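Local atomic coordinates of putative uncharacterized protein PH0594 (Pyrococcus horikoshii, PDB entry 4HXF), a protein that probably cleaves peptides as a serine peptidase of the prolyl oligopeptidase family, an acylaminoacyl peptidase that assembles into a self-compartmentalizing hexamer. Residues 43-48 / 62-67; 187-190 / 194-197; 346-351 / 399-404. One frame throughout, in Å; residues are numbered along the deposited sequence.

Overall arrangement
Interactions 1 and 2 belong to the beta-propeller, and interaction 3 lies where the chain enters the alpha/beta hydrolase part. Interaction 1 joins two successive blades through aliphatic packing, with a weak water bridge where it becomes partly exposed. Interaction 2 stays within one blade, pinning a loop by a backbone bond, proline packing and arginines with carboxylate partners; it is also only partly buried. Interaction 3 is a buried contact in which a glutamine amide pairs with main chain beside an alanine-phenylalanine contact. None of the three touches another: interactions 2 and 3 lie on opposite sides of the chain's centre, their own centres about 42 Å apart.

Interaction 1: residues 43-48 / 62-67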
loop_
_atom_site.group_PDB
_atom_site.type_symbol
_atom_site.label_atom_id
_atom_site.label_comp_id
_atom_site.label_asym_id
_atom_site.label_seq_id
_atom_site.Cartn_x
_atom_site.Cartn_y
_atom_site.Cartn_z
ATOM N N ASN A 43 -8.806 13.528 -21.801
ATOM C CA ASN A 43 -8.365 13.938 -23.079
ATOM C C ASN A 43 -8.170 12.703 -23.993
ATOM O O ASN A 43 -7.588 11.703 -23.569
ATOM C CB ASN A 43 -7.031 14.684 -23.085
ATOM C CG ASN A 43 -7.058 15.919 -22.256
ATOM O OD1 ASN A 43 -6.272 16.039 -21.283
ATOM N ND2 ASN A 43 -7.866 16.786 -22.590
ATOM N N THR A 44 -8.761 12.800 -25.170
ATOM C CA THR A 44 -8.677 11.802 -26.266
ATOM C C THR A 44 -8.315 12.440 -27.541
ATOM O O THR A 44 -8.951 13.406 -27.966
ATOM C CB THR A 44 -10.021 11.019 -26.418
ATOM O OG1 THR A 44 -10.457 10.499 -25.137
ATOM C CG2 THR A 44 -9.906 9.812 -27.443
ATOM N N ILE A 45 -7.260 11.944 -28.184
ATOM C CA ILE A 45 -6.977 12.434 -29.526
ATOM C C ILE A 45 -7.830 11.675 -30.514
ATOM O O ILE A 45 -7.923 10.421 -30.474
ATOM C CB ILE A 45 -5.449 12.274 -29.873
ATOM C CG1 ILE A 45 -4.599 13.172 -28.993
ATOM C CG2 ILE A 45 -5.206 12.502 -31.345
ATOM C CD1 ILE A 45 -3.076 12.792 -29.015
ATOM N N VAL A 46 -8.459 12.399 -31.432
ATOM C CA VAL A 46 -9.270 11.817 -32.488
ATOM C C VAL A 46 -8.580 12.111 -33.794
ATOM O O VAL A 46 -8.130 13.239 -34.036
ATOM C CB VAL A 46 -10.713 12.406 -32.479
ATOM C CG1 VAL A 46 -11.562 11.725 -33.600
ATOM C CG2 VAL A 46 -11.310 12.247 -31.063
ATOM N N ILE A 47 -8.454 11.109 -34.626
ATOM C CA ILE A 47 -7.849 11.241 -35.966
ATOM C C ILE A 47 -8.907 10.885 -36.947
ATOM O O ILE A 47 -9.504 9.767 -36.926
ATOM C CB ILE A 47 -6.649 10.284 -36.130
ATOM C CG1 ILE A 47 -5.572 10.632 -35.018
ATOM C CG2 ILE A 47 -6.072 10.341 -37.543
ATOM C CD1 ILE A 47 -4.772 9.453 -34.586
ATOM N N GLU A 48 -9.224 11.857 -37.792
ATOM C CA GLU A 48 -10.230 11.636 -38.834
ATOM C C GLU A 48 -9.650 11.572 -40.187
ATOM O O GLU A 48 -8.753 12.367 -40.549
ATOM C CB GLU A 48 -11.280 12.687 -38.891
ATOM C CG GLU A 48 -11.894 12.788 -37.586
ATOM C CD GLU A 48 -13.297 13.333 -37.626
ATOM O OE1 GLU A 48 -13.928 13.595 -38.694
ATOM O OE2 GLU A 48 -13.705 13.541 -36.484
ATOM N N SER A 62 -2.818 14.026 -25.421
ATOM C CA SER A 62 -3.013 15.300 -26.016
ATOM C C SER A 62 -1.773 15.728 -26.778
ATOM O O SER A 62 -0.865 14.922 -26.946
ATOM C CB SER A 62 -3.399 16.272 -24.891
ATOM O OG SER A 62 -2.350 16.567 -24.009
ATOM N N MET A 63 -1.763 16.987 -27.219
ATOM C CA MET A 63 -0.686 17.529 -28.023
ATOM C C MET A 63 -0.404 16.686 -29.241
ATOM O O MET A 63 0.783 16.369 -29.517
ATOM C CB MET A 63 0.546 17.704 -27.130
ATOM C CG MET A 63 0.307 18.672 -25.931
ATOM S SD MET A 63 1.902 19.199 -25.202
ATOM C CE MET A 63 2.828 19.494 -26.676
ATOM N N PRO A 64 -1.421 16.393 -30.104
ATOM C CA PRO A 64 -1.157 15.665 -31.330
ATOM C C PRO A 64 -0.280 16.486 -32.292
ATOM O O PRO A 64 -0.527 17.668 -32.546
ATOM C CB PRO A 64 -2.548 15.480 -31.968
ATOM C CG PRO A 64 -3.368 16.660 -31.424
ATOM C CD PRO A 64 -2.832 16.829 -30.039
ATOM N N ARG A 65 0.785 15.843 -32.824
ATOM C CA ARG A 65 1.609 16.509 -33.840
ATOM C C ARG A 65 1.837 15.558 -34.916
ATOM O O ARG A 65 2.505 14.472 -34.715
ATOM C CB ARG A 65 2.989 16.869 -33.219
ATOM C CG ARG A 65 2.838 17.783 -31.946
ATOM C CD ARG A 65 2.342 19.185 -32.396
ATOM N NE ARG A 65 2.279 20.087 -31.247
ATOM C CZ ARG A 65 1.175 20.300 -30.464
ATOM N NH1 ARG A 65 -0.007 19.712 -30.745
ATOM N NH2 ARG A 65 1.221 21.157 -29.464
ATOM N N ILE A 66 1.243 15.759 -36.071
ATOM C CA ILE A 66 1.408 14.880 -37.192
ATOM C C ILE A 66 2.735 15.113 -37.923
ATOM O O ILE A 66 3.107 16.252 -38.256
ATOM C CB ILE A 66 0.235 15.018 -38.193
ATOM C CG1 ILE A 66 -1.083 14.793 -37.418
ATOM C CG2 ILE A 66 0.449 14.105 -39.425
ATOM C CD1 ILE A 66 -2.339 15.120 -38.322
ATOM N N SER A 67 3.491 14.069 -38.209
ATOM C CA SER A 67 4.798 14.287 -38.866
ATOM C C SER A 67 4.582 14.847 -40.308
ATOM O O SER A 67 3.562 14.584 -40.962
ATOM C CB SER A 67 5.607 12.982 -38.923
ATOM O OG SER A 67 4.953 12.046 -39.812
HETATM O O HOH W 1 -3.441 14.430 -21.799
#
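Ile45 meets Pro64 and Ser62 with both branches of its side chain. Its CD1 reaches 4.0 Å from Pro64 CB, and its CG2 comes equally near the same carbon, so the isoleucine straddles one corner of the pyrrolidine ring. The longer branch also runs along the main chain of Ser62: CD1 is 3.7 Å from Ser62 O, and CG1 is 4.0 Å from Ser62 CA. With CG1 beside the backbone N and CG2 anti to it (chi1 -66°), both arms are directed across the gap at once, which suits a beta-branched aliphatic residue here. Nearer the beginning of both strands the chemistry turns polar. Asn43 CB faces Ser62 CB at 4.4 Å, and a water joins their polar ends, giving a hydrogen to Asn43 OD1 and lying 3.3 Å from Ser62 OG in a weak bond.

In the next shell, Arg65 NH1 donates to Pro64 O over 2.8 Å. It approaches from above the carbonyl plane, although the oxygen lies close to the guanidinium plane. Asp19 forms a salt bridge with the same nitrogen, and Ile109 O accepts from Arg65 NE, so the guanidinium is tied to strands outside this pair. Phe75 and Ile58 add to the hydrophobic surroundings of Ile45, while Ala28, Val30 and Ile73 also touch Pro64. On the side of strand 40-49 turned away from 62-67, Thr44 packs against Lys98 of the second subunit.

The two strand segments run in nearly the same direction, 21° apart with axes 7.4 Å from each other, but belong to different sheets. Strand 40-49 is the third strand of one four-stranded antiparallel blade and strand 62-66 the first of the next. Apolar side chains packed between the faces of successive blades, as here with Ile45 against Pro64, are characteristic of the beta-propeller.

Interaction 2: residues 187-190 / 194-197; sequences VPHR and PRYF
Arg190 and Pro194 form a single backbone bridge, their CA atoms 4.2 Å apart, where the chain doubles back. Beside it, Arg195 N donates to His189 O over 2.8 Å in a nearly straight bond (165°), and Pro194 CA gives the same oxygen a CA-H...O contact of 3.5 Å. Arg195 is the centre of an inverse gamma turn, in which Tyr196 N reaches Pro194 O weakly.

The prolines, rigid and without an N-H, serve as apolar surfaces. Pro188 CG lies 4.1 Å from Tyr196 CD2, meeting the ring obliquely, while Pro194 CB lies over one face of that ring, toward its rim. Arg190 starts extended and bends at chi3 (-65°), which lays one face of its guanidinium over Pro194 CG, with NH1 3.6 Å away; Asp136 takes its NH2 in a salt bridge. Tyr196 OH bonds to Val137 O, anchoring the far end of the ring.

At the edge of the His189 ring, CD2 is 4.4 Å from Arg195 CG. Asp191 holds both residues, one carboxylate oxygen hydrogen-bonded to His189 NE2 and the other in a salt bridge with Arg195 NH1. With Asp201 hydrogen-bonded at ND1, each imidazole nitrogen meets a carboxylate, which would probably favour the doubly protonated ring.

Phe197 meets the ring of Trp506, linking this loop to the hydrolase part of the chain. The arrangement is that of a hairpin connection between the second and third strands of a propeller blade.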
loop_
_atom_site.group_PDB
_atom_site.type_symbol
_atom_site.label_atom_id
_atom_site.label_comp_id
_atom_site.label_asym_id
_atom_site.label_seq_id
_atom_site.Cartn_x
_atom_site.Cartn_y
_atom_site.Cartn_z
ATOM N N VAL A 187 13.991 35.481 -27.301
ATOM C CA VAL A 187 14.384 35.594 -25.886
ATOM C C VAL A 187 13.937 37.012 -25.460
ATOM O O VAL A 187 14.236 37.991 -26.118
ATOM C CB VAL A 187 15.903 35.474 -25.728
ATOM C CG1 VAL A 187 16.335 35.730 -24.313
ATOM C CG2 VAL A 187 16.413 34.098 -26.292
ATOM N N PRO A 188 13.297 37.124 -24.307
ATOM C CA PRO A 188 12.972 38.487 -23.867
ATOM C C PRO A 188 14.217 39.346 -23.753
ATOM O O PRO A 188 15.256 38.921 -23.207
ATOM C CB PRO A 188 12.296 38.232 -22.512
ATOM C CG PRO A 188 11.762 36.859 -22.523
ATOM C CD PRO A 188 12.840 36.110 -23.339
ATOM N N HIS A 189 14.146 40.590 -24.226
ATOM C CA HIS A 189 15.267 41.465 -24.149
ATOM C C HIS A 189 15.430 41.983 -22.733
ATOM O O HIS A 189 14.449 42.342 -22.155
ATOM C CB HIS A 189 15.060 42.660 -25.131
ATOM C CG HIS A 189 16.186 43.625 -25.101
ATOM N ND1 HIS A 189 17.297 43.509 -25.865
ATOM C CD2 HIS A 189 16.363 44.787 -24.323
ATOM C CE1 HIS A 189 18.135 44.530 -25.552
ATOM N NE2 HIS A 189 17.557 45.275 -24.596
ATOM N N ARG A 190 16.667 42.085 -22.287
ATOM C CA ARG A 190 16.893 42.543 -20.903
ATOM C C ARG A 190 17.408 43.982 -20.849
ATOM O O ARG A 190 18.496 44.267 -21.384
ATOM C CB ARG A 190 17.831 41.633 -20.137
ATOM C CG ARG A 190 17.868 42.006 -18.634
ATOM C CD ARG A 190 18.858 41.076 -17.847
ATOM N NE ARG A 190 18.434 39.661 -17.813
ATOM C CZ ARG A 190 17.575 39.182 -16.897
ATOM N NH1 ARG A 190 17.100 39.967 -16.005
ATOM N NH2 ARG A 190 17.167 37.936 -16.977
ATOM N N PRO A 194 13.771 42.215 -17.542
ATOM C CA PRO A 194 13.334 41.711 -18.862
ATOM C C PRO A 194 12.100 42.422 -19.372
ATOM O O PRO A 194 11.175 42.697 -18.618
ATOM C CB PRO A 194 13.073 40.194 -18.625
ATOM C CG PRO A 194 13.770 39.900 -17.350
ATOM C CD PRO A 194 13.699 41.171 -16.518
ATOM N N ARG A 195 12.101 42.724 -20.662
ATOM C CA ARG A 195 11.001 43.474 -21.302
ATOM C C ARG A 195 9.895 42.570 -21.849
ATOM O O ARG A 195 9.571 42.492 -23.074
ATOM C CB ARG A 195 11.587 44.397 -22.349
ATOM C CG ARG A 195 12.732 45.227 -21.929
ATOM C CD ARG A 195 12.374 46.244 -20.834
ATOM N NE ARG A 195 11.269 47.156 -21.110
ATOM C CZ ARG A 195 11.433 48.314 -21.763
ATOM N NH1 ARG A 195 12.603 48.643 -22.272
ATOM N NH2 ARG A 195 10.383 49.102 -21.926
ATOM N N TYR A 196 9.299 41.808 -20.935
ATOM C CA TYR A 196 8.319 40.819 -21.276
ATOM C C TYR A 196 7.172 41.391 -22.034
ATOM O O TYR A 196 6.754 42.459 -21.690
ATOM C CB TYR A 196 7.747 40.240 -20.012
ATOM C CG TYR A 196 8.716 39.496 -19.129
ATOM C CD1 TYR A 196 9.052 39.984 -17.875
ATOM C CD2 TYR A 196 9.327 38.370 -19.585
ATOM C CE1 TYR A 196 9.907 39.246 -17.066
ATOM C CE2 TYR A 196 10.229 37.636 -18.786
ATOM C CZ TYR A 196 10.469 38.078 -17.483
ATOM O OH TYR A 196 11.378 37.328 -16.737
ATOM N N PHE A 197 6.789 40.742 -23.138
ATOM C CA PHE A 197 5.616 41.124 -24.010
ATOM C C PHE A 197 5.906 42.412 -24.770
ATOM O O PHE A 197 5.040 42.921 -25.447
ATOM C CB PHE A 197 4.237 41.128 -23.316
ATOM C CG PHE A 197 3.801 39.795 -22.811
ATOM C CD1 PHE A 197 4.166 39.376 -21.539
ATOM C CD2 PHE A 197 2.990 38.977 -23.586
ATOM C CE1 PHE A 197 3.773 38.145 -21.032
ATOM C CE2 PHE A 197 2.597 37.723 -23.098
ATOM C CZ PHE A 197 2.976 37.317 -21.833
HETATM O O HOH W 2 14.675 36.579 -16.920
#

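Interaction 3: residues 346-351 / 399-404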
loop_
_atom_site.group_PDB
_atom_site.type_symbol
_atom_site.label_atom_id
_atom_site.label_comp_id
_atom_site.label_asym_id
_atom_site.label_seq_id
_atom_site.Cartn_x
_atom_site.Cartn_y
_atom_site.Cartn_z
ATOM N N LEU A 346 -31.551 21.212 -25.269
ATOM C CA LEU A 346 -31.177 22.214 -24.384
ATOM C C LEU A 346 -31.412 23.529 -25.109
ATOM O O LEU A 346 -30.801 23.822 -26.167
ATOM C CB LEU A 346 -29.653 22.089 -24.081
ATOM C CG LEU A 346 -29.084 22.876 -22.976
ATOM C CD1 LEU A 346 -29.823 22.577 -21.671
ATOM C CD2 LEU A 346 -27.570 22.635 -22.789
ATOM N N LYS A 347 -32.247 24.364 -24.511
ATOM C CA LYS A 347 -32.538 25.643 -25.127
ATOM C C LYS A 347 -31.319 26.573 -25.048
ATOM O O LYS A 347 -30.655 26.628 -24.032
ATOM C CB LYS A 347 -33.697 26.279 -24.364
ATOM C CG LYS A 347 -34.206 27.571 -25.018
ATOM C CD LYS A 347 -35.356 28.197 -24.223
ATOM C CE LYS A 347 -36.257 29.082 -25.095
ATOM N NZ LYS A 347 -36.635 30.353 -24.414
ATOM N N THR A 348 -31.057 27.322 -26.124
ATOM C CA THR A 348 -30.046 28.335 -26.093
ATOM C C THR A 348 -30.678 29.708 -26.529
ATOM O O THR A 348 -31.824 29.780 -27.000
ATOM C CB THR A 348 -28.807 28.043 -26.928
ATOM O OG1 THR A 348 -29.245 27.715 -28.255
ATOM C CG2 THR A 348 -27.961 26.974 -26.342
ATOM N N PHE A 349 -29.975 30.782 -26.227
ATOM C CA PHE A 349 -30.458 32.165 -26.406
ATOM C C PHE A 349 -29.460 32.932 -27.264
ATOM O O PHE A 349 -28.303 33.082 -26.881
ATOM C CB PHE A 349 -30.593 32.824 -25.048
ATOM C CG PHE A 349 -31.451 32.059 -24.050
ATOM C CD1 PHE A 349 -30.964 30.965 -23.379
ATOM C CD2 PHE A 349 -32.774 32.430 -23.838
ATOM C CE1 PHE A 349 -31.732 30.237 -22.525
ATOM C CE2 PHE A 349 -33.538 31.740 -22.958
ATOM C CZ PHE A 349 -33.036 30.656 -22.283
ATOM N N GLU A 350 -29.868 33.317 -28.467
ATOM C CA GLU A 350 -29.003 34.071 -29.386
ATOM C C GLU A 350 -29.008 35.513 -28.925
ATOM O O GLU A 350 -30.100 36.044 -28.741
ATOM C CB GLU A 350 -29.619 34.084 -30.792
ATOM C CG GLU A 350 -29.496 32.790 -31.572
ATOM C CD GLU A 350 -28.091 32.272 -31.717
ATOM O OE1 GLU A 350 -27.090 33.063 -31.744
ATOM O OE2 GLU A 350 -28.018 31.014 -31.798
ATOM N N PRO A 351 -27.857 36.152 -28.780
ATOM C CA PRO A 351 -27.788 37.549 -28.382
ATOM C C PRO A 351 -28.307 38.423 -29.531
ATOM O O PRO A 351 -28.246 38.051 -30.743
ATOM C CB PRO A 351 -26.323 37.762 -28.087
ATOM C CG PRO A 351 -25.591 36.661 -28.687
ATOM C CD PRO A 351 -26.528 35.507 -28.801
ATOM N N GLU A 399 -22.083 31.228 -18.432
ATOM C CA GLU A 399 -22.876 31.878 -17.434
ATOM C C GLU A 399 -24.014 32.656 -18.075
ATOM O O GLU A 399 -25.080 32.836 -17.477
ATOM C CB GLU A 399 -22.112 32.829 -16.574
ATOM C CG GLU A 399 -21.080 32.229 -15.688
ATOM C CD GLU A 399 -19.742 32.034 -16.363
ATOM O OE1 GLU A 399 -19.665 31.913 -17.608
ATOM O OE2 GLU A 399 -18.751 31.940 -15.582
ATOM N N MET A 400 -23.809 33.166 -19.327
ATOM C CA MET A 400 -24.841 33.962 -19.922
ATOM C C MET A 400 -25.997 33.110 -20.312
ATOM O O MET A 400 -27.134 33.439 -20.133
ATOM C CB MET A 400 -24.299 34.722 -21.146
ATOM C CG MET A 400 -23.242 35.720 -20.691
ATOM S SD MET A 400 -22.699 36.622 -22.213
ATOM C CE MET A 400 -21.642 37.856 -21.440
ATOM N N GLN A 401 -25.742 31.940 -20.931
ATOM C CA GLN A 401 -26.794 31.015 -21.258
ATOM C C GLN A 401 -27.525 30.483 -20.072
ATOM O O GLN A 401 -28.771 30.463 -20.034
ATOM C CB GLN A 401 -26.344 29.846 -22.120
ATOM C CG GLN A 401 -25.684 30.236 -23.426
ATOM C CD GLN A 401 -26.683 30.850 -24.372
ATOM O OE1 GLN A 401 -27.769 30.304 -24.538
ATOM N NE2 GLN A 401 -26.329 31.984 -24.967
ATOM N N LEU A 402 -26.758 30.141 -19.034
ATOM C CA LEU A 402 -27.313 29.639 -17.798
ATOM C C LEU A 402 -28.228 30.678 -17.127
ATOM O O LEU A 402 -29.385 30.344 -16.810
ATOM C CB LEU A 402 -26.178 29.371 -16.811
ATOM C CG LEU A 402 -26.551 28.916 -15.387
ATOM C CD1 LEU A 402 -27.421 27.673 -15.250
ATOM C CD2 LEU A 402 -25.243 28.876 -14.527
ATOM N N MET A 403 -27.769 31.922 -16.999
ATOM C CA MET A 403 -28.617 32.929 -16.364
ATOM C C MET A 403 -29.831 33.356 -17.156
ATOM O O MET A 403 -30.913 33.637 -16.651
ATOM C CB MET A 403 -27.807 34.059 -15.769
ATOM C CG MET A 403 -26.715 33.660 -14.826
ATOM S SD MET A 403 -27.246 32.687 -13.423
ATOM C CE MET A 403 -28.059 33.933 -12.376
ATOM N N ALA A 404 -29.659 33.353 -18.507
ATOM C CA ALA A 404 -30.805 33.591 -19.342
ATOM C C ALA A 404 -31.909 32.563 -19.109
ATOM O O ALA A 404 -33.104 32.888 -19.049
ATOM C CB ALA A 404 -30.415 33.583 -20.845
#
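Gln401 and Phe349 pass each other in opposite directions, the glutamine amide and the phenyl ring tilted by 41°. The contact lies at the entry to the alpha/beta hydrolase fold: helix 398-405 receives the run of chain that leads into strand 352-358, an outermost strand of the eight-stranded sheet.

The glutamine amide pairs with the main chain of a single residue, matching acceptor and donor at once. Phe349 N donates to Gln401 OE1 over 2.8 Å, and Gln401 NE2 donates to Phe349 O over 3.0 Å in an almost straight bond (172°). Each donor lies in the carbonyl plane, on a lone pair of its acceptor, and together the two bonds fix the rotation of the amide. A bend at chi2 (-69°) swings the glutamine's end from the helix toward the loop, a gap that a side chain of this length spans.

The phenyl ring packs on the helix. Ala404 CB stands over the centre of one face, 3.7 Å from the ring centroid, in a CH-pi contact; so small a residue lets the aromatic ring settle close against the helix backbone. Ile368, on strand 361-368, touches Phe349, Gln401 and Ala404.

A leucine in place of Gln401 would probably leave the buried N-H and C=O of Phe349 without their mates and the loop less firmly attached to the helix.

Gln401 OE1 has further neighbours: it lies 3.4 Å from Thr348 CA and, in the plane of the phenyl ring at its edge, 3.5 Å from Phe349 CD1.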